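Local atomic coordinates of cytochrome C-550 (Paracoccus versutus, PDB entry 2BH4), a protein that probably carries single electrons between redox partners by cycling the iron of its covalently bound heme c. Residues Q22-T27 against N38-V43; K14-H19 against D28-G33; R45-V50 against E61-N66. The protein carries 1 engineered substitution. All coordinates share one frame; numbering follows the deposited sequence. Where two conformers were deposited one is given.

Contact 1: Q22-T27 against N38-V43; sequences QAPDGT and NLYGVV. With HEC (heme c), chain B.
Hydrogen bonding between the carboxamide of N38 and the backbone of Q22 forms the polar half of this contact. Q22 N donates to N38 OD1 over 3.0 Å, while N38 ND2 returns a bond of 2.9 Å to Q22 O, so one flat amide matches both the N-H and the C=O of a single residue. The returned bond lies in the plane of the Q22 carbonyl, on a lone pair, and nearly in the N38 amide plane as well. The amide is placed for this by a CG anti to the backbone N (chi1 -171°). N38 OD1 has a second donor, Y40 N at 3.0 Å, which arrives from above the carbonyl plane on the face opposite to Q22 N; this closes an Asx turn. Asparagine suits the place because one short side chain both donates and accepts. A leucine here would probably leave Q22 N, Q22 O and Y40 N without their mate, and the two loops held mainly by the tyrosine ring.

Turns shape both partners, in loops of this class I c-type cytochrome. A23 to G26 make a type I turn whose last residue has a positive phi, natural for glycine, and D25 OD1 takes both T27 N and T27 OG1 from one face of its carboxylate. L39 to V42 make a type II turn, with L39 turned to the heme.

CH-pi contacts supply the apolar half. A23 CA stands 4.0 Å from the centroid of the Y40 ring, and P24 CD lies over the same face, 3.5 Å from Y40 CE1. The rigid proline crosses the tyrosine at about a right angle. Nearer the backbone, Y40 CB sits 3.2 Å from Q22 O.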
loop_
_atom_site.group_PDB
_atom_site.type_symbol
_atom_site.label_atom_id
_atom_site.label_comp_id
_atom_site.label_asym_id
_atom_site.label_seq_id
_atom_site.Cartn_x
_atom_site.Cartn_y
_atom_site.Cartn_z
ATOM N N GLN A 22 -7.817 0.622 9.537
ATOM C CA GLN A 22 -8.497 0.175 10.755
ATOM C C GLN A 22 -7.512 -0.527 11.682
ATOM O O GLN A 22 -6.816 -1.456 11.290
ATOM C CB GLN A 22 -9.647 -0.767 10.384
ATOM C CG GLN A 22 -10.579 -1.079 11.537
ATOM C CD GLN A 22 -11.621 -2.112 11.150
ATOM O OE1 GLN A 22 -11.371 -3.316 11.193
ATOM N NE2 GLN A 22 -12.794 -1.638 10.757
ATOM N N ALA A 23 -7.459 -0.080 12.930
ATOM C CA ALA A 23 -6.520 -0.659 13.886
ATOM C C ALA A 23 -6.890 -2.094 14.297
ATOM O O ALA A 23 -8.034 -2.509 14.111
ATOM C CB ALA A 23 -6.408 0.245 15.093
ATOM N N PRO A 24 -5.912 -2.875 14.799
ATOM C CA PRO A 24 -6.201 -4.268 15.188
ATOM C C PRO A 24 -7.355 -4.433 16.177
ATOM O O PRO A 24 -7.967 -5.509 16.210
ATOM C CB PRO A 24 -4.873 -4.744 15.785
ATOM C CG PRO A 24 -3.849 -3.918 15.069
ATOM C CD PRO A 24 -4.482 -2.560 14.975
ATOM N N ASP A 25 -7.677 -3.394 16.946
ATOM C CA ASP A 25 -8.817 -3.463 17.882
ATOM C C ASP A 25 -10.161 -3.068 17.243
ATOM O O ASP A 25 -11.186 -2.956 17.929
ATOM C CB ASP A 25 -8.538 -2.631 19.148
ATOM C CG ASP A 25 -8.560 -1.138 18.908
ATOM O OD1 ASP A 25 -8.774 -0.699 17.762
ATOM O OD2 ASP A 25 -8.383 -0.388 19.899
ATOM N N GLY A 26 -10.157 -2.870 15.928
ATOM C CA GLY A 26 -11.371 -2.550 15.180
ATOM C C GLY A 26 -11.685 -1.079 14.995
ATOM O O GLY A 26 -12.612 -0.722 14.281
ATOM N N THR A 27 -10.894 -0.210 15.627
ATOM C CA THR A 27 -11.089 1.217 15.505
ATOM C C THR A 27 -10.798 1.711 14.088
ATOM O O THR A 27 -9.690 1.519 13.585
ATOM C CB THR A 27 -10.136 1.959 16.453
ATOM O OG1 THR A 27 -10.242 1.416 17.772
ATOM C CG2 THR A 27 -10.474 3.409 16.498
ATOM N N ASN A 38 -6.645 -3.760 4.148
ATOM C CA ASN A 38 -6.472 -2.776 5.211
ATOM C C ASN A 38 -5.026 -2.272 5.156
ATOM O O ASN A 38 -4.077 -3.071 5.065
ATOM C CB ASN A 38 -6.741 -3.470 6.550
ATOM C CG ASN A 38 -6.810 -2.523 7.746
ATOM O OD1 ASN A 38 -6.546 -1.321 7.676
ATOM N ND2 ASN A 38 -7.234 -3.081 8.871
ATOM N N LEU A 39 -4.879 -0.948 5.193
ATOM C CA LEU A 39 -3.557 -0.315 5.125
ATOM C C LEU A 39 -3.027 0.146 6.472
ATOM O O LEU A 39 -1.903 0.649 6.531
ATOM C CB LEU A 39 -3.539 0.826 4.090
ATOM C CG LEU A 39 -3.786 0.403 2.639
ATOM C CD1 LEU A 39 -3.793 1.584 1.700
ATOM C CD2 LEU A 39 -2.778 -0.630 2.189
ATOM N N TYR A 40 -3.789 -0.037 7.551
ATOM C CA TYR A 40 -3.212 0.180 8.864
ATOM C C TYR A 40 -1.962 -0.693 8.966
ATOM O O TYR A 40 -2.004 -1.880 8.689
ATOM C CB TYR A 40 -4.147 -0.213 10.008
ATOM C CG TYR A 40 -3.447 -0.146 11.352
ATOM C CD1 TYR A 40 -2.681 -1.209 11.828
ATOM C CD2 TYR A 40 -3.497 1.015 12.111
ATOM C CE1 TYR A 40 -1.993 -1.113 13.041
ATOM C CE2 TYR A 40 -2.845 1.115 13.316
ATOM C CZ TYR A 40 -2.092 0.062 13.784
ATOM O OH TYR A 40 -1.443 0.200 14.995
ATOM N N GLY A 41 -0.866 -0.140 9.486
ATOM C CA GLY A 41 0.331 -0.945 9.674
ATOM C C GLY A 41 1.076 -1.393 8.443
ATOM O O GLY A 41 1.948 -2.252 8.536
ATOM N N VAL A 42 0.767 -0.818 7.289
ATOM C CA VAL A 42 1.390 -1.266 6.054
ATOM C C VAL A 42 2.884 -0.948 5.985
ATOM O O VAL A 42 3.653 -1.691 5.364
ATOM C CB VAL A 42 0.640 -0.746 4.801
ATOM C CG1 VAL A 42 0.787 0.768 4.645
ATOM C CG2 VAL A 42 1.091 -1.495 3.556
ATOM N N VAL A 43 3.316 0.156 6.601
ATOM C CA VAL A 43 4.739 0.490 6.538
ATOM C C VAL A 43 5.526 -0.531 7.354
ATOM O O VAL A 43 5.266 -0.727 8.563
ATOM C CB VAL A 43 5.030 1.915 7.000
ATOM C CG1 VAL A 43 6.524 2.210 6.868
ATOM C CG2 VAL A 43 4.206 2.913 6.202
HETATM FE FE HEC B . -4.425 0.081 -3.360
HETATM C CHA HEC B . -2.914 -2.927 -2.898
HETATM C CHB HEC B . -2.039 1.576 -1.425
HETATM C CHC HEC B . -5.707 3.166 -4.132
HETATM C CHD HEC B . -7.152 -1.398 -4.776
HETATM N NA HEC B . -2.797 -0.559 -2.366
HETATM C C1A HEC B . -2.310 -1.847 -2.300
HETATM C C2A HEC B . -1.104 -1.897 -1.522
HETATM C C3A HEC B . -0.862 -0.638 -1.122
HETATM C C4A HEC B . -1.915 0.220 -1.642
HETATM C CMA HEC B . 0.323 -0.173 -0.272
HETATM C CAA HEC B . -0.319 -3.172 -1.192
HETATM C CBA HEC B . -0.906 -3.729 0.103
HETATM C CGA HEC B . -0.319 -5.032 0.596
HETATM O O1A HEC B . -0.910 -5.602 1.571
HETATM O O2A HEC B . 0.718 -5.511 0.062
HETATM N NB HEC B . -3.965 2.012 -2.868
HETATM C C1B HEC B . -2.983 2.398 -1.983
HETATM C C2B HEC B . -3.049 3.836 -1.839
HETATM C C3B HEC B . -4.023 4.275 -2.626
HETATM C C4B HEC B . -4.651 3.139 -3.271
HETATM C CMB HEC B . -2.133 4.654 -0.915
HETATM C CAB HEC B . -4.443 5.742 -2.850
HETATM C CBB HEC B . -3.462 6.531 -3.383
HETATM N NC HEC B . -6.085 0.761 -4.254
HETATM C C1C HEC B . -6.431 2.052 -4.530
HETATM C C2C HEC B . -7.702 2.087 -5.218
HETATM C C3C HEC B . -8.127 0.833 -5.411
HETATM C C4C HEC B . -7.119 -0.013 -4.782
HETATM C CMC HEC B . -8.394 3.396 -5.650
HETATM C CAC HEC B . -9.425 0.316 -6.092
HETATM C CBC HEC B . -9.817 0.751 -7.320
HETATM N ND HEC B . -4.942 -1.809 -3.770
HETATM C C1D HEC B . -6.115 -2.203 -4.398
HETATM C C2D HEC B . -6.058 -3.621 -4.679
HETATM C C3D HEC B . -4.765 -4.083 -4.116
HETATM C C4D HEC B . -4.095 -2.897 -3.567
HETATM C CMD HEC B . -7.090 -4.517 -5.369
HETATM C CAD HEC B . -4.241 -5.528 -4.235
HETATM C CBD HEC B . -3.293 -5.459 -5.448
HETATM C CGD HEC B . -2.968 -6.819 -6.057
HETATM O O1D HEC B . -3.315 -7.848 -5.436
HETATM O O2D HEC B . -2.332 -6.871 -7.141
#

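Contact 2: K14-H19 against D28-G33; sequences KCKACH and DIVKGG. With HEC (heme c), chain B.
With CG set between its backbone N and carbonyl carbon (chi1 75°) and the rest of the chain extended, K16 runs across V30 at about a right angle. V30 holds CG1 anti to its own backbone N (chi1 -177°), and this methyl meets K16 CD at 3.9 Å. A long aliphatic stem with a charged end suits a partly exposed margin: K16 NZ goes on to a water that also bonds K31 O, and to N13 OD1.

C15 to H19 form the CXXCH motif of c-type cytochromes. C15 SG is joined covalently to heme CAB and C18 SG to heme CAC. H19 NE2 binds the heme iron FE at 2.1 Å; the engineered K100 provides NZ as the other axial ligand. H19 ND1 donates to P37 O, which helps fix the rotation of the imidazole. Within the motif, C15 O accepts from both C18 N and H19 N, turning the chain tightly between its two heme-linked cysteines and the ligand histidine.

Across the contact the backbones meet more closely than the side chains. G33 N donates to K16 O over 2.9 Å, approaching nearly in line with the carbonyl at a C=O...N angle of 160°. G33 CA makes a CA-H...O contact with A17 O, and G32 CA makes one with H19 O, each at 3.5 Å. Glycine fits both places, since a beta carbon on either would run into those carbonyl oxygens.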
loop_
_atom_site.group_PDB
_atom_site.type_symbol
_atom_site.label_atom_id
_atom_site.label_comp_id
_atom_site.label_asym_id
_atom_site.label_seq_id
_atom_site.Cartn_x
_atom_site.Cartn_y
_atom_site.Cartn_z
ATOM N N LYS A 14 -8.643 9.617 -2.119
ATOM C CA LYS A 14 -8.520 8.904 -3.424
ATOM C C LYS A 14 -8.267 7.409 -3.288
ATOM O O LYS A 14 -8.240 6.695 -4.312
ATOM C CB LYS A 14 -7.381 9.500 -4.221
ATOM C CG LYS A 14 -7.640 10.913 -4.673
ATOM C CD LYS A 14 -6.418 11.556 -5.260
ATOM C CE LYS A 14 -6.688 13.030 -5.543
ATOM N NZ LYS A 14 -6.809 13.808 -4.294
ATOM N N CYS A 15 -7.993 6.963 -2.059
ATOM C CA CYS A 15 -7.719 5.557 -1.754
ATOM C C CYS A 15 -8.854 4.850 -1.028
ATOM O O CYS A 15 -8.985 3.621 -1.129
ATOM C CB CYS A 15 -6.487 5.454 -0.843
ATOM S SG CYS A 15 -5.084 6.489 -1.307
ATOM N N LYS A 16 -9.660 5.609 -0.292
ATOM C CA LYS A 16 -10.621 5.005 0.644
ATOM C C LYS A 16 -11.818 4.321 -0.008
ATOM O O LYS A 16 -12.503 3.536 0.650
ATOM C CB LYS A 16 -11.087 6.006 1.706
ATOM C CG LYS A 16 -12.040 7.032 1.248
ATOM C CD LYS A 16 -12.387 7.896 2.446
ATOM C CE LYS A 16 -13.356 8.980 2.111
ATOM N NZ LYS A 16 -13.491 9.869 3.304
ATOM N N ALA A 17 -12.058 4.575 -1.288
ATOM C CA ALA A 17 -13.085 3.822 -1.993
ATOM C C ALA A 17 -12.778 2.329 -1.894
ATOM O O ALA A 17 -13.687 1.496 -1.798
ATOM C CB ALA A 17 -13.173 4.230 -3.438
ATOM N N CYS A 18 -11.492 2.000 -1.937
ATOM C CA CYS A 18 -11.046 0.628 -1.937
ATOM C C CYS A 18 -10.415 0.113 -0.650
ATOM O O CYS A 18 -10.478 -1.086 -0.374
ATOM C CB CYS A 18 -10.068 0.459 -3.083
ATOM S SG CYS A 18 -10.845 0.784 -4.679
ATOM N N HIS A 19 -9.790 1.017 0.099
ATOM C CA HIS A 19 -9.025 0.671 1.285
ATOM C C HIS A 19 -9.549 1.325 2.543
ATOM O O HIS A 19 -9.911 2.504 2.538
ATOM C CB HIS A 19 -7.582 1.176 1.139
ATOM C CG HIS A 19 -6.756 0.474 0.103
ATOM N ND1 HIS A 19 -6.126 -0.735 0.325
ATOM C CD2 HIS A 19 -6.351 0.884 -1.124
ATOM C CE1 HIS A 19 -5.385 -1.043 -0.725
ATOM N NE2 HIS A 19 -5.504 -0.075 -1.621
ATOM N N ASP A 28 -11.770 2.367 13.468
ATOM C CA ASP A 28 -11.568 2.976 12.159
ATOM C C ASP A 28 -10.774 4.270 12.296
ATOM O O ASP A 28 -11.144 5.154 13.069
ATOM C CB ASP A 28 -12.893 3.302 11.457
ATOM C CG ASP A 28 -13.559 2.093 10.834
ATOM O OD1 ASP A 28 -12.864 1.144 10.403
ATOM O OD2 ASP A 28 -14.813 2.126 10.724
ATOM N N ILE A 29 -9.654 4.349 11.588
ATOM C CA ILE A 29 -8.941 5.613 11.396
ATOM C C ILE A 29 -9.548 6.270 10.174
ATOM O O ILE A 29 -9.901 7.458 10.198
ATOM C CB ILE A 29 -7.449 5.382 11.151
ATOM C CG1 ILE A 29 -6.847 4.574 12.301
ATOM C CG2 ILE A 29 -6.720 6.696 10.894
ATOM C CD1 ILE A 29 -7.099 5.107 13.622
ATOM N N VAL A 30 -9.630 5.491 9.092
ATOM C CA VAL A 30 -10.366 5.896 7.905
ATOM C C VAL A 30 -11.297 4.764 7.530
ATOM O O VAL A 30 -10.843 3.683 7.188
ATOM C CB VAL A 30 -9.444 6.194 6.692
ATOM C CG1 VAL A 30 -10.269 6.674 5.505
ATOM C CG2 VAL A 30 -8.402 7.236 7.070
ATOM N N LYS A 31 -12.595 5.016 7.627
ATOM C CA LYS A 31 -13.583 4.077 7.151
ATOM C C LYS A 31 -13.449 4.014 5.635
ATOM O O LYS A 31 -13.377 5.052 4.961
ATOM C CB LYS A 31 -14.984 4.558 7.538
ATOM C CG LYS A 31 -16.136 3.667 7.085
ATOM C CD LYS A 31 -16.797 2.918 8.227
ATOM C CE LYS A 31 -18.252 2.572 7.898
ATOM N NZ LYS A 31 -18.466 2.249 6.460
ATOM N N GLY A 32 -13.405 2.803 5.097
ATOM C CA GLY A 32 -13.180 2.645 3.685
ATOM C C GLY A 32 -13.629 1.298 3.192
ATOM O O GLY A 32 -14.187 0.503 3.953
ATOM N N GLY A 33 -13.369 1.055 1.920
ATOM C CA GLY A 33 -13.775 -0.159 1.265
ATOM C C GLY A 33 -12.934 -1.365 1.614
ATOM O O GLY A 33 -11.983 -1.299 2.403
HETATM FE FE HEC B . -4.425 0.081 -3.360
HETATM C CHA HEC B . -2.914 -2.927 -2.898
HETATM C CHB HEC B . -2.039 1.576 -1.425
HETATM C CHC HEC B . -5.707 3.166 -4.132
HETATM C CHD HEC B . -7.152 -1.398 -4.776
HETATM N NA HEC B . -2.797 -0.559 -2.366
HETATM C C1A HEC B . -2.310 -1.847 -2.300
HETATM C C2A HEC B . -1.104 -1.897 -1.522
HETATM C C3A HEC B . -0.862 -0.638 -1.122
HETATM C C4A HEC B . -1.915 0.220 -1.642
HETATM C CMA HEC B . 0.323 -0.173 -0.272
HETATM C CAA HEC B . -0.319 -3.172 -1.192
HETATM C CBA HEC B . -0.906 -3.729 0.103
HETATM C CGA HEC B . -0.319 -5.032 0.596
HETATM O O1A HEC B . -0.910 -5.602 1.571
HETATM O O2A HEC B . 0.718 -5.511 0.062
HETATM N NB HEC B . -3.965 2.012 -2.868
HETATM C C1B HEC B . -2.983 2.398 -1.983
HETATM C C2B HEC B . -3.049 3.836 -1.839
HETATM C C3B HEC B . -4.023 4.275 -2.626
HETATM C C4B HEC B . -4.651 3.139 -3.271
HETATM C CMB HEC B . -2.133 4.654 -0.915
HETATM C CAB HEC B . -4.443 5.742 -2.850
HETATM C CBB HEC B . -3.462 6.531 -3.383
HETATM N NC HEC B . -6.085 0.761 -4.254
HETATM C C1C HEC B . -6.431 2.052 -4.530
HETATM C C2C HEC B . -7.702 2.087 -5.218
HETATM C C3C HEC B . -8.127 0.833 -5.411
HETATM C C4C HEC B . -7.119 -0.013 -4.782
HETATM C CMC HEC B . -8.394 3.396 -5.650
HETATM C CAC HEC B . -9.425 0.316 -6.092
HETATM C CBC HEC B . -9.817 0.751 -7.320
HETATM N ND HEC B . -4.942 -1.809 -3.770
HETATM C C1D HEC B . -6.115 -2.203 -4.398
HETATM C C2D HEC B . -6.058 -3.621 -4.679
HETATM C C3D HEC B . -4.765 -4.083 -4.116
HETATM C C4D HEC B . -4.095 -2.897 -3.567
HETATM C CMD HEC B . -7.090 -4.517 -5.369
HETATM C CAD HEC B . -4.241 -5.528 -4.235
HETATM C CBD HEC B . -3.293 -5.459 -5.448
HETATM C CGD HEC B . -2.968 -6.819 -6.057
HETATM O O1D HEC B . -3.315 -7.848 -5.436
HETATM O O2D HEC B . -2.332 -6.871 -7.141
HETATM O O HOH W 1 -14.118 7.744 5.405
#

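Contact 3: R45-V50 against E61-N66. With HEC (heme c), chain B.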
loop_
_atom_site.group_PDB
_atom_site.type_symbol
_atom_site.label_atom_id
_atom_site.label_comp_id
_atom_site.label_asym_id
_atom_site.label_seq_id
_atom_site.Cartn_x
_atom_site.Cartn_y
_atom_site.Cartn_z
ATOM N N ARG A 45 5.378 -3.731 6.642
ATOM C CA ARG A 45 4.644 -4.997 6.527
ATOM C C ARG A 45 5.153 -5.825 5.354
ATOM O O ARG A 45 5.379 -5.301 4.266
ATOM C CB ARG A 45 3.142 -4.720 6.339
ATOM C CG ARG A 45 2.246 -5.934 6.435
ATOM C CD ARG A 45 0.785 -5.508 6.601
ATOM N NE ARG A 45 0.164 -5.084 5.346
ATOM C CZ ARG A 45 -0.971 -4.392 5.248
ATOM N NH1 ARG A 45 -1.556 -3.892 6.330
ATOM N NH2 ARG A 45 -1.464 -4.118 4.044
ATOM N N LYS A 46 5.300 -7.134 5.567
ATOM C CA LYS A 46 5.637 -8.037 4.455
ATOM C C LYS A 46 4.708 -7.807 3.267
ATOM O O LYS A 46 3.494 -7.679 3.425
ATOM C CB LYS A 46 5.566 -9.494 4.904
ATOM C CG LYS A 46 5.886 -10.496 3.824
ATOM C CD LYS A 46 5.722 -11.932 4.357
ATOM C CE LYS A 46 5.639 -12.959 3.259
ATOM N NZ LYS A 46 6.770 -12.957 2.358
ATOM N N ILE A 47 5.289 -7.740 2.074
ATOM C CA ILE A 47 4.505 -7.574 0.851
ATOM C C ILE A 47 3.415 -8.638 0.769
ATOM O O ILE A 47 3.681 -9.829 0.962
ATOM C CB ILE A 47 5.405 -7.709 -0.403
ATOM C CG1 ILE A 47 6.600 -6.745 -0.358
ATOM C CG2 ILE A 47 4.619 -7.504 -1.677
ATOM C CD1 ILE A 47 6.261 -5.292 -0.378
ATOM N N ALA A 48 2.191 -8.205 0.453
ATOM C CA ALA A 48 1.071 -9.117 0.171
ATOM C C ALA A 48 0.861 -10.173 1.246
ATOM O O ALA A 48 0.801 -11.379 0.938
ATOM C CB ALA A 48 1.260 -9.756 -1.204
ATOM N N SER A 49 0.707 -9.724 2.491
ATOM C CA SER A 49 0.613 -10.650 3.636
ATOM C C SER A 49 -0.629 -10.507 4.511
ATOM O O SER A 49 -0.722 -11.173 5.562
ATOM C CB SER A 49 1.866 -10.543 4.509
ATOM O OG SER A 49 2.005 -9.260 5.096
ATOM N N VAL A 50 -1.592 -9.694 4.092
ATOM C CA VAL A 50 -2.808 -9.543 4.893
ATOM C C VAL A 50 -3.638 -10.832 4.840
ATOM O O VAL A 50 -3.997 -11.311 3.771
ATOM C CB VAL A 50 -3.631 -8.333 4.433
ATOM C CG1 VAL A 50 -4.951 -8.264 5.185
ATOM C CG2 VAL A 50 -2.826 -7.056 4.669
ATOM N N GLU A 61 3.927 -12.990 -6.493
ATOM C CA GLU A 61 5.233 -13.401 -7.016
ATOM C C GLU A 61 6.338 -12.545 -6.441
ATOM O O GLU A 61 7.403 -13.041 -6.092
ATOM C CB GLU A 61 5.247 -13.350 -8.534
ATOM C CG GLU A 61 6.560 -13.818 -9.127
ATOM C CD GLU A 61 6.518 -13.990 -10.645
ATOM O OE1 GLU A 61 5.444 -14.291 -11.201
ATOM O OE2 GLU A 61 7.579 -13.844 -11.273
ATOM N N VAL A 62 6.067 -11.258 -6.271
ATOM C CA VAL A 62 7.044 -10.386 -5.625
ATOM C C VAL A 62 7.373 -10.940 -4.248
ATOM O O VAL A 62 8.527 -11.077 -3.901
ATOM C CB VAL A 62 6.535 -8.925 -5.479
ATOM C CG1 VAL A 62 7.533 -8.093 -4.642
ATOM C CG2 VAL A 62 6.356 -8.286 -6.838
ATOM N N ALA A 63 6.341 -11.259 -3.471
ATOM C CA ALA A 63 6.553 -11.743 -2.117
ATOM C C ALA A 63 7.248 -13.101 -2.115
ATOM O O ALA A 63 8.153 -13.310 -1.312
ATOM C CB ALA A 63 5.240 -11.794 -1.365
ATOM N N GLU A 64 6.818 -13.993 -3.001
ATOM C CA GLU A 64 7.368 -15.360 -3.084
ATOM C C GLU A 64 8.845 -15.360 -3.373
ATOM O O GLU A 64 9.610 -16.134 -2.756
ATOM C CB GLU A 64 6.654 -16.160 -4.175
ATOM C CG GLU A 64 7.189 -17.591 -4.397
ATOM C CD GLU A 64 6.809 -18.194 -5.746
ATOM O OE1 GLU A 64 6.091 -17.545 -6.541
ATOM O OE2 GLU A 64 7.257 -19.334 -6.024
ATOM N N LYS A 65 9.255 -14.511 -4.307
ATOM C CA LYS A 65 10.643 -14.485 -4.769
ATOM C C LYS A 65 11.549 -13.628 -3.899
ATOM O O LYS A 65 12.771 -13.719 -3.985
ATOM C CB LYS A 65 10.680 -14.040 -6.226
ATOM C CG LYS A 65 10.121 -15.102 -7.159
ATOM C CD LYS A 65 9.558 -14.499 -8.414
ATOM C CE LYS A 65 10.594 -13.846 -9.318
ATOM N NZ LYS A 65 9.896 -12.989 -10.326
ATOM N N ASN A 66 10.942 -12.841 -3.014
ATOM C CA ASN A 66 11.667 -11.970 -2.121
ATOM C C ASN A 66 11.075 -12.106 -0.718
ATOM O O ASN A 66 10.344 -11.216 -0.243
ATOM C CB ASN A 66 11.576 -10.548 -2.632
ATOM C CG ASN A 66 12.065 -10.429 -4.074
ATOM O OD1 ASN A 66 13.277 -10.407 -4.333
ATOM N ND2 ASN A 66 11.130 -10.419 -5.018
HETATM FE FE HEC B . -4.425 0.081 -3.360
HETATM C CHA HEC B . -2.914 -2.927 -2.898
HETATM C CHB HEC B . -2.039 1.576 -1.425
HETATM C CHC HEC B . -5.707 3.166 -4.132
HETATM C CHD HEC B . -7.152 -1.398 -4.776
HETATM N NA HEC B . -2.797 -0.559 -2.366
HETATM C C1A HEC B . -2.310 -1.847 -2.300
HETATM C C2A HEC B . -1.104 -1.897 -1.522
HETATM C C3A HEC B . -0.862 -0.638 -1.122
HETATM C C4A HEC B . -1.915 0.220 -1.642
HETATM C CMA HEC B . 0.323 -0.173 -0.272
HETATM C CAA HEC B . -0.319 -3.172 -1.192
HETATM C CBA HEC B . -0.906 -3.729 0.103
HETATM C CGA HEC B . -0.319 -5.032 0.596
HETATM O O1A HEC B . -0.910 -5.602 1.571
HETATM O O2A HEC B . 0.718 -5.511 0.062
HETATM N NB HEC B . -3.965 2.012 -2.868
HETATM C C1B HEC B . -2.983 2.398 -1.983
HETATM C C2B HEC B . -3.049 3.836 -1.839
HETATM C C3B HEC B . -4.023 4.275 -2.626
HETATM C C4B HEC B . -4.651 3.139 -3.271
HETATM C CMB HEC B . -2.133 4.654 -0.915
HETATM C CAB HEC B . -4.443 5.742 -2.850
HETATM C CBB HEC B . -3.462 6.531 -3.383
HETATM N NC HEC B . -6.085 0.761 -4.254
HETATM C C1C HEC B . -6.431 2.052 -4.530
HETATM C C2C HEC B . -7.702 2.087 -5.218
HETATM C C3C HEC B . -8.127 0.833 -5.411
HETATM C C4C HEC B . -7.119 -0.013 -4.782
HETATM C CMC HEC B . -8.394 3.396 -5.650
HETATM C CAC HEC B . -9.425 0.316 -6.092
HETATM C CBC HEC B . -9.817 0.751 -7.320
HETATM N ND HEC B . -4.942 -1.809 -3.770
HETATM C C1D HEC B . -6.115 -2.203 -4.398
HETATM C C2D HEC B . -6.058 -3.621 -4.679
HETATM C C3D HEC B . -4.765 -4.083 -4.116
HETATM C C4D HEC B . -4.095 -2.897 -3.567
HETATM C CMD HEC B . -7.090 -4.517 -5.369
HETATM C CAD HEC B . -4.241 -5.528 -4.235
HETATM C CBD HEC B . -3.293 -5.459 -5.448
HETATM C CGD HEC B . -2.968 -6.819 -6.057
HETATM O O1D HEC B . -3.315 -7.848 -5.436
HETATM O O2D HEC B . -2.332 -6.871 -7.141
HETATM O O HOH W 2 7.958 -10.647 1.020
HETATM O O HOH W 3 7.216 -15.191 0.658
#
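I47 and A63 bring a loop that binds a heme propionate of this c-type cytochrome against the C-terminal end of helix 57-65. The packed part is apolar. A63 CB lies 3.4 Å from I47 O and also touches I47 CB, so a small methyl on the helix lets the loop backbone come close. Beside it, I47 CG2, placed anti to the backbone N while CG1 stands beside that N (chi1 -55°), reaches V62 CG1 at 4.2 Å. The two branched chains slant across one another; the end of the I47 side chain leads away from residues 61-66, and the side chain also packs on M69, W71 and, earlier on the same helix, I59. A48 adds only a glancing touch of CB on A63 CB.

The other side is wet. K46 NZ is too far from A63 O for a direct bond and reaches it through a water, 2.8 Å from NZ and 2.9 Å from the oxygen; a second water joins K46 NZ to N66 O. A long, flexible lysine suits this margin, bringing positive charge to carbonyl groups at the helix end. N66 closes that end in another way, its ND2 bonding V62 O in the carbonyl plane, on a lone pair.

Away from the helix, the loop grips both oxygens of one heme propionate. R45 NH2 donates to heme O1A at 2.9 Å, with the carboxylate at the guanidinium edge, and V50 CG2 lies over the centre of one guanidinium face. The positive arginine would be expected to favour the ionised propionate. S49 OG bonds back to K46 O, bracing the bend, and A48, in left-handed backbone conformation, directs its N to heme O2A at 3.1 Å.

In the fold
Contacts 1 and 2 are interlaced along the chain, the order being 14-19, 22-27, 28-33, 38-43, with strand 21-22 running into the second; contact 3 follows in series and uses the end of helix 57-65. The centres of contacts 1 and 2 lie 11 Å apart, and the two are joined by a probable hydrogen bond from Q22 NE2 to D28 OD1 and by L39 resting on H19. Contact 1 also meets contact 3, where N38 O and R45 NH1 probably bond, although their centres are 18 Å apart. Contacts 2 and 3, at 22 Å, do not touch. All three reach the same heme, so these largely loop-built contacts help shape its pocket, from thioethers to propionate.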